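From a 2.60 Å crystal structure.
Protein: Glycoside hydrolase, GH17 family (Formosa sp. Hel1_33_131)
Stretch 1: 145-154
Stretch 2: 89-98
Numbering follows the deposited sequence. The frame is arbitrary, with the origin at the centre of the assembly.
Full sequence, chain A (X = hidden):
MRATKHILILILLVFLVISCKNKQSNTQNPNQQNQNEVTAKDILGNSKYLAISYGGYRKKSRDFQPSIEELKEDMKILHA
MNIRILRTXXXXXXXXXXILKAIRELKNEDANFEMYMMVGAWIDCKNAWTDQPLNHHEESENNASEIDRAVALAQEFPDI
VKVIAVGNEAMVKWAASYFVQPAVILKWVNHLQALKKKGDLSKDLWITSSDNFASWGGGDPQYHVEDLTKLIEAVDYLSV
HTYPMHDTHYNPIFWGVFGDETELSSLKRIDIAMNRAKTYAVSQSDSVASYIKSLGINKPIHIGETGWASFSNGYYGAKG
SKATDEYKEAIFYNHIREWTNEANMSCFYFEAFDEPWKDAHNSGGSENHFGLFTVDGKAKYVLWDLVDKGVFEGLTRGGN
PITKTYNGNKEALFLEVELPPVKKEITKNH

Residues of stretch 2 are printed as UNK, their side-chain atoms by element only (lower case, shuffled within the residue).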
# COMPACT_ATOMS: atom_id res chain seq x y z
N SER A 145 -37.36 28.23 18.78
CA SER A 145 -36.73 29.38 19.39
C SER A 145 -35.60 29.98 18.51
O SER A 145 -35.36 31.21 18.56
CB SER A 145 -36.22 29.05 20.77
OG SER A 145 -35.23 28.08 20.68
N GLU A 146 -34.92 29.15 17.72
CA GLU A 146 -33.95 29.64 16.75
C GLU A 146 -34.65 30.53 15.71
O GLU A 146 -34.18 31.62 15.37
CB GLU A 146 -33.21 28.48 16.11
CG GLU A 146 -32.22 28.78 14.96
CD GLU A 146 -30.81 29.17 15.40
OE1 GLU A 146 -29.90 29.65 14.62
OE2 GLU A 146 -30.59 28.97 16.58
N ILE A 147 -35.80 30.09 15.21
CA ILE A 147 -36.56 30.93 14.29
C ILE A 147 -37.00 32.24 15.01
O ILE A 147 -36.86 33.32 14.44
CB ILE A 147 -37.77 30.16 13.70
CG1 ILE A 147 -37.29 29.05 12.75
CG2 ILE A 147 -38.74 31.12 12.99
CD1 ILE A 147 -36.66 29.49 11.45
N ASP A 148 -37.48 32.13 16.26
CA ASP A 148 -37.87 33.32 17.03
C ASP A 148 -36.70 34.30 17.16
O ASP A 148 -36.89 35.51 17.01
CB ASP A 148 -38.40 32.99 18.45
CG ASP A 148 -39.74 32.22 18.45
OD1 ASP A 148 -40.47 32.22 17.43
OD2 ASP A 148 -40.03 31.58 19.49
N ARG A 149 -35.51 33.80 17.46
CA ARG A 149 -34.37 34.70 17.63
C ARG A 149 -33.97 35.40 16.31
O ARG A 149 -33.51 36.54 16.32
CB ARG A 149 -33.19 33.97 18.25
CG ARG A 149 -33.34 33.70 19.73
CD ARG A 149 -32.11 33.03 20.35
NE ARG A 149 -31.67 31.79 19.67
CZ ARG A 149 -32.02 30.54 19.97
NH1 ARG A 149 -32.86 30.29 20.95
NH2 ARG A 149 -31.53 29.52 19.25
N ALA A 150 -34.15 34.70 15.20
CA ALA A 150 -33.85 35.22 13.88
C ALA A 150 -34.79 36.37 13.59
O ALA A 150 -34.39 37.42 13.08
CB ALA A 150 -34.00 34.12 12.84
N VAL A 151 -36.06 36.13 13.88
CA VAL A 151 -37.11 37.13 13.69
C VAL A 151 -36.84 38.40 14.51
O VAL A 151 -36.89 39.51 13.97
CB VAL A 151 -38.50 36.53 14.02
CG1 VAL A 151 -39.58 37.60 14.20
CG2 VAL A 151 -38.92 35.54 12.93
N ALA A 152 -36.52 38.21 15.78
CA ALA A 152 -36.16 39.31 16.68
C ALA A 152 -35.01 40.16 16.14
O ALA A 152 -35.06 41.40 16.19
CB ALA A 152 -35.82 38.81 18.09
N LEU A 153 -33.98 39.50 15.60
CA LEU A 153 -32.85 40.21 14.99
C LEU A 153 -33.23 40.95 13.71
O LEU A 153 -32.77 42.06 13.51
CB LEU A 153 -31.69 39.26 14.73
CG LEU A 153 -31.04 38.73 16.02
CD1 LEU A 153 -30.02 37.65 15.66
CD2 LEU A 153 -30.42 39.84 16.87
N ALA A 154 -34.08 40.37 12.88
CA ALA A 154 -34.52 41.05 11.67
C ALA A 154 -35.32 42.31 12.01
O ALA A 154 -35.30 43.31 11.27
CB ALA A 154 -35.34 40.11 10.80
N UNK A 89 -24.62 31.78 9.92
CA UNK A 89 -25.09 30.36 9.95
C UNK A 89 -26.06 29.96 11.07
O UNK A 89 -26.96 29.14 10.85
c UNK A 89 -23.56 28.51 7.59
c UNK A 89 -22.02 29.51 6.06
c UNK A 89 -21.66 30.45 7.03
c UNK A 89 -22.25 30.39 8.29
c UNK A 89 -23.88 29.41 9.93
o UNK A 89 -21.41 29.56 4.83
c UNK A 89 -23.21 29.43 8.59
c UNK A 89 -22.96 28.54 6.34
N UNK A 90 -25.88 30.54 12.25
CA UNK A 90 -26.84 30.36 13.30
C UNK A 90 -27.03 31.63 14.11
O UNK A 90 -26.25 32.57 14.01
n UNK A 90 -25.27 30.03 16.18
o UNK A 90 -24.09 29.26 14.47
c UNK A 90 -25.17 29.52 14.98
c UNK A 90 -26.43 29.23 14.22
N UNK A 91 -28.12 31.63 14.85
CA UNK A 91 -28.49 32.66 15.81
C UNK A 91 -28.64 32.12 17.24
O UNK A 91 -29.28 32.71 18.10
c UNK A 91 -29.45 34.21 14.07
c UNK A 91 -31.03 32.71 15.23
c UNK A 91 -29.70 33.50 15.38
N UNK A 92 -28.00 30.98 17.49
CA UNK A 92 -27.95 30.36 18.81
C UNK A 92 -26.83 30.97 19.65
O UNK A 92 -27.00 31.31 20.81
c UNK A 92 -28.11 27.95 19.74
c UNK A 92 -27.71 28.86 18.61
c UNK A 92 -27.61 26.53 19.48
c UNK A 92 -25.26 26.00 20.05
n UNK A 92 -26.50 26.30 20.38
n UNK A 92 -24.87 25.85 18.81
n UNK A 92 -24.38 25.85 21.02
N UNK A 93 -25.63 31.00 19.08
CA UNK A 93 -24.52 31.62 19.72
C UNK A 93 -24.64 33.10 19.44
O UNK A 93 -25.34 33.52 18.53
c UNK A 93 -23.21 31.02 19.18
c UNK A 93 -21.71 29.00 18.77
c UNK A 93 -23.04 29.48 19.35
c UNK A 93 -23.17 29.02 20.81
N UNK A 94 -23.90 33.89 20.21
CA UNK A 94 -23.97 35.36 20.19
C UNK A 94 -23.41 36.01 18.91
O UNK A 94 -23.73 37.16 18.61
c UNK A 94 -23.21 35.91 21.39
N UNK A 95 -22.54 35.26 18.22
CA UNK A 95 -21.79 35.73 17.06
C UNK A 95 -22.59 36.60 16.05
O UNK A 95 -22.16 37.68 15.71
n UNK A 95 -20.90 34.33 13.91
n UNK A 95 -19.00 35.24 13.57
c UNK A 95 -20.43 34.73 15.15
c UNK A 95 -21.18 34.49 16.41
c UNK A 95 -20.03 34.66 12.98
c UNK A 95 -19.22 35.27 14.93
N UNK A 96 -23.74 36.13 15.59
CA UNK A 96 -24.49 36.84 14.56
C UNK A 96 -25.03 38.15 15.10
O UNK A 96 -25.01 39.17 14.43
c UNK A 96 -26.62 36.74 13.16
c UNK A 96 -25.64 35.97 14.06
o UNK A 96 -25.06 34.85 13.37
N UNK A 97 -25.59 38.08 16.29
CA UNK A 97 -26.08 39.24 17.02
C UNK A 97 -24.97 40.27 17.21
O UNK A 97 -25.18 41.47 17.06
o UNK A 97 -26.90 39.81 19.25
c UNK A 97 -26.66 38.75 18.37
N UNK A 98 -23.78 39.81 17.55
CA UNK A 98 -22.66 40.73 17.72
C UNK A 98 -22.20 41.36 16.40
O UNK A 98 -21.73 42.50 16.42
o UNK A 98 -22.62 40.45 20.53
c UNK A 98 -21.86 39.74 19.89
c UNK A 98 -21.51 40.06 18.45
n UNK A 98 -21.28 38.70 20.41

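Position 89 carries one carbon leading to a six-membered carbon ring that bears a single oxygen. Its CA-to-CB bond points away from stretch 1, and the side chain makes no contact there. A hydroxylated six-membered ring identifies Tyr-89.

Position 90 has two side-chain carbons, the second holding one oxygen and one nitrogen, which is a short amide. Its CB lies 3.5 Å from OE1 of Glu-146. This is Asn-90.

At position 91 one carbon carries two others, three in all, with no heteroatom; one terminal carbon meets Ala-150 and the other Leu-153. A beta-branched aliphatic chain gives Val-91, with CG2 4.1 Å from CB of Ala-150 and CG1 3.8 Å from CD1 of Leu-153. No other residue of the stretch has as much surface covered by the helix.

Position 92 shows three carbons, a nitrogen, and a carbon with two further nitrogens, a guanidinium. CB is 3.5 Å from OE2 of Glu-146, but the end of the chain leads away. This is Arg-92.

Position 93 has four carbons forked at the second; its CA-to-CB bond points away from stretch 1, and it makes no contact there. The fork after a CH2 gives Leu-93. Position 94 has one carbon, out of reach, and is Ala-94. Position 95 has one carbon and a five-membered ring of three carbons and two nitrogens, an imidazole, also out of reach: His-95.

Position 96 has one carbon bearing an oxygen and a carbon, the latter meeting Leu-153. It is Thr-96, its CG2 4.3 Å from CD1 of Leu-153. Position 97 has one carbon and one oxygen, with CB 4.2 Å from CD2 of Leu-153: Ser-97. Position 98 repeats the short amide pattern but touches nothing on stretch 1; it is Asn-98.

The contact centres on Val-91, whose backbone is held at both polar ends. Its N donates to OE1 of Glu-146 at 2.7 Å, with a nearly linear N-H...acceptor angle of 175°. Its O accepts from NE of Arg-149 at 3.0 Å and 149°, lying at the edge of the guanidinium, near its plane, where the N-H bonds point. The two helix side chains also engage each other: NH2 of Arg-149 forms a salt bridge with OE2 of Glu-146 at 2.9 Å. By contrast, N of Arg-92 lies 3.4 Å from OE2 of Glu-146 at an angle too poor for a hydrogen bond. Farther along the helix, contact becomes apolar, as Leu-153 packs against Val-91 and reaches Thr-96 and Ser-97.

Stretch 2 (89-98) YNVRLAHTSN
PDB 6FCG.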